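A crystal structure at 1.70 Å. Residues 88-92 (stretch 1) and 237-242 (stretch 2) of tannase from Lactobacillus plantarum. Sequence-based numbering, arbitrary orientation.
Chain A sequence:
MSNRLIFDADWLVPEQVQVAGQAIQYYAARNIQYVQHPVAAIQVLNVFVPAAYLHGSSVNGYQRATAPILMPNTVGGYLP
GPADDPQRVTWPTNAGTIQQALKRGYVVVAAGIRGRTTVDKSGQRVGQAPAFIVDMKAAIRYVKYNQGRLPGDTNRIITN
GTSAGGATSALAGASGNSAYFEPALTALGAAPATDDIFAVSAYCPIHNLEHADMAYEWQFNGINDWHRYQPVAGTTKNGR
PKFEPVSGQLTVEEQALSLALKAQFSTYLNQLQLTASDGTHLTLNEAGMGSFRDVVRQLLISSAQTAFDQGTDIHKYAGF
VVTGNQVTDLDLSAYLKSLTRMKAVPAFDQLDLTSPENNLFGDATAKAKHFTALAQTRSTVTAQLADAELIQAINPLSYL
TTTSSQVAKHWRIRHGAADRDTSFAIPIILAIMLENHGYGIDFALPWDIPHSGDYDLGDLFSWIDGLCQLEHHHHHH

Stretch 1, residues 88-92: RVTWP
Stretch 2 237-242: KNGRPK

A small, largely exposed contact joins two segments far apart in sequence through one backbone hydrogen bond and a proline packed on a tryptophan face, burying 292 Å² summed over both sides. Stretch 1 has no regular secondary structure; in stretch 2 a strand begins at Pro 241. The register sets Thr 90 CA 4.8 Å from Asn 238 CA and Trp 91 CA 5.3 Å from Gly 239 CA, so both chains advance in the same sense. Trp 91 N donates to Asn 238 O (2.8 Å, 170° at the hydrogen), and Thr 90 CA approaches the same Asn 238 O at 3.3 Å in a CA-H...O contact. Asn 238 (phi/psi 61/33, chi1 m) brings its CB to 3.0 Å from Val 89 O. Gly 239 (81/5) suits its place: a CB would jam against the preceding carbonyl and lie 3.1 Å from Thr 90 CG2. Trp 91, CB toward stretch 2, chi1 t and chi2 84°, covers Pro 241, whose CD sits 3.6 Å from the six-membered ring centroid, 17° off the normal, a CH-pi contact suited to proline's rigid ring (C-gamma endo). Arg 240 has an extended side chain whose end leads away. Within stretch 1, all-trans Arg 88 (chi1-chi3) donates from NE to Pro 92 O (2.9 Å), beyond the cis Trp 91-Pro 92 peptide.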

# COMPACT_ATOMS: atom_id res chain seq x y z
N ARG A 88 -19.27 6.15 -6.59
CA ARG A 88 -18.33 7.25 -6.73
C ARG A 88 -17.60 7.12 -8.07
O ARG A 88 -17.29 6.01 -8.51
CB ARG A 88 -17.31 7.23 -5.58
CG ARG A 88 -16.24 8.32 -5.64
CD ARG A 88 -15.25 8.19 -4.47
NE ARG A 88 -14.09 9.06 -4.61
CZ ARG A 88 -14.05 10.34 -4.24
NH1 ARG A 88 -15.11 10.91 -3.69
NH2 ARG A 88 -12.94 11.05 -4.42
N VAL A 89 -17.35 8.25 -8.73
CA VAL A 89 -16.65 8.23 -10.01
C VAL A 89 -15.47 9.19 -10.00
O VAL A 89 -14.61 9.14 -10.87
CB VAL A 89 -17.60 8.62 -11.18
CG1 VAL A 89 -18.77 7.65 -11.26
CG2 VAL A 89 -18.10 10.05 -11.00
N THR A 90 -15.43 10.05 -8.99
CA THR A 90 -14.37 11.04 -8.86
C THR A 90 -13.07 10.48 -8.29
O THR A 90 -13.08 9.77 -7.28
CB THR A 90 -14.82 12.22 -7.98
OG1 THR A 90 -16.03 12.78 -8.51
CG2 THR A 90 -13.75 13.30 -7.93
N TRP A 91 -11.96 10.81 -8.94
CA TRP A 91 -10.64 10.38 -8.49
C TRP A 91 -10.34 11.03 -7.14
O TRP A 91 -10.64 12.21 -6.94
CB TRP A 91 -9.59 10.81 -9.52
CG TRP A 91 -8.19 10.53 -9.12
CD1 TRP A 91 -7.51 9.35 -9.27
CD2 TRP A 91 -7.28 11.43 -8.48
NE1 TRP A 91 -6.23 9.47 -8.77
CE2 TRP A 91 -6.07 10.74 -8.28
CE3 TRP A 91 -7.38 12.77 -8.06
CZ2 TRP A 91 -4.95 11.34 -7.67
CZ3 TRP A 91 -6.27 13.36 -7.46
CH2 TRP A 91 -5.07 12.64 -7.27
N PRO A 92 -9.78 10.28 -6.19
CA PRO A 92 -9.41 8.86 -6.29
C PRO A 92 -10.56 7.97 -5.84
O PRO A 92 -11.27 8.30 -4.89
CB PRO A 92 -8.22 8.76 -5.34
CG PRO A 92 -8.65 9.67 -4.23
CD PRO A 92 -9.21 10.87 -4.96
N LYS A 237 -10.76 13.29 -17.20
CA LYS A 237 -12.04 12.69 -16.86
C LYS A 237 -12.13 12.30 -15.38
O LYS A 237 -11.20 11.74 -14.81
CB LYS A 237 -12.28 11.45 -17.72
CG LYS A 237 -11.20 10.38 -17.62
CD LYS A 237 -9.89 10.84 -18.25
CE LYS A 237 -8.79 9.80 -18.08
NZ LYS A 237 -7.51 10.27 -18.69
N ASN A 238 -13.27 12.62 -14.78
CA ASN A 238 -13.56 12.30 -13.39
C ASN A 238 -12.64 12.87 -12.30
O ASN A 238 -12.41 12.23 -11.28
CB ASN A 238 -13.64 10.78 -13.24
CG ASN A 238 -14.70 10.16 -14.13
OD1 ASN A 238 -15.86 10.57 -14.10
ND2 ASN A 238 -14.30 9.18 -14.93
N GLY A 239 -12.13 14.08 -12.52
CA GLY A 239 -11.29 14.71 -11.52
C GLY A 239 -9.83 14.31 -11.41
O GLY A 239 -9.14 14.76 -10.50
N ARG A 240 -9.35 13.47 -12.32
CA ARG A 240 -7.95 13.07 -12.29
C ARG A 240 -7.13 14.26 -12.77
O ARG A 240 -7.42 14.84 -13.81
CB ARG A 240 -7.72 11.87 -13.22
CG ARG A 240 -6.25 11.50 -13.37
CD ARG A 240 -6.04 10.55 -14.54
NE ARG A 240 -4.63 10.35 -14.83
CZ ARG A 240 -4.17 9.67 -15.87
NH1 ARG A 240 -5.02 9.11 -16.72
NH2 ARG A 240 -2.86 9.54 -16.07
N PRO A 241 -6.09 14.65 -12.01
CA PRO A 241 -5.29 15.79 -12.44
C PRO A 241 -4.60 15.57 -13.78
O PRO A 241 -4.24 14.44 -14.12
CB PRO A 241 -4.30 15.96 -11.29
CG PRO A 241 -4.12 14.56 -10.79
CD PRO A 241 -5.54 14.03 -10.79
N LYS A 242 -4.44 16.64 -14.54
CA LYS A 242 -3.77 16.53 -15.83
C LYS A 242 -2.28 16.34 -15.54
O LYS A 242 -1.78 16.83 -14.53
CB LYS A 242 -3.97 17.80 -16.66
CG LYS A 242 -5.39 18.04 -17.12
CD LYS A 242 -5.45 19.17 -18.13
CE LYS A 242 -6.88 19.42 -18.61
NZ LYS A 242 -7.76 19.85 -17.49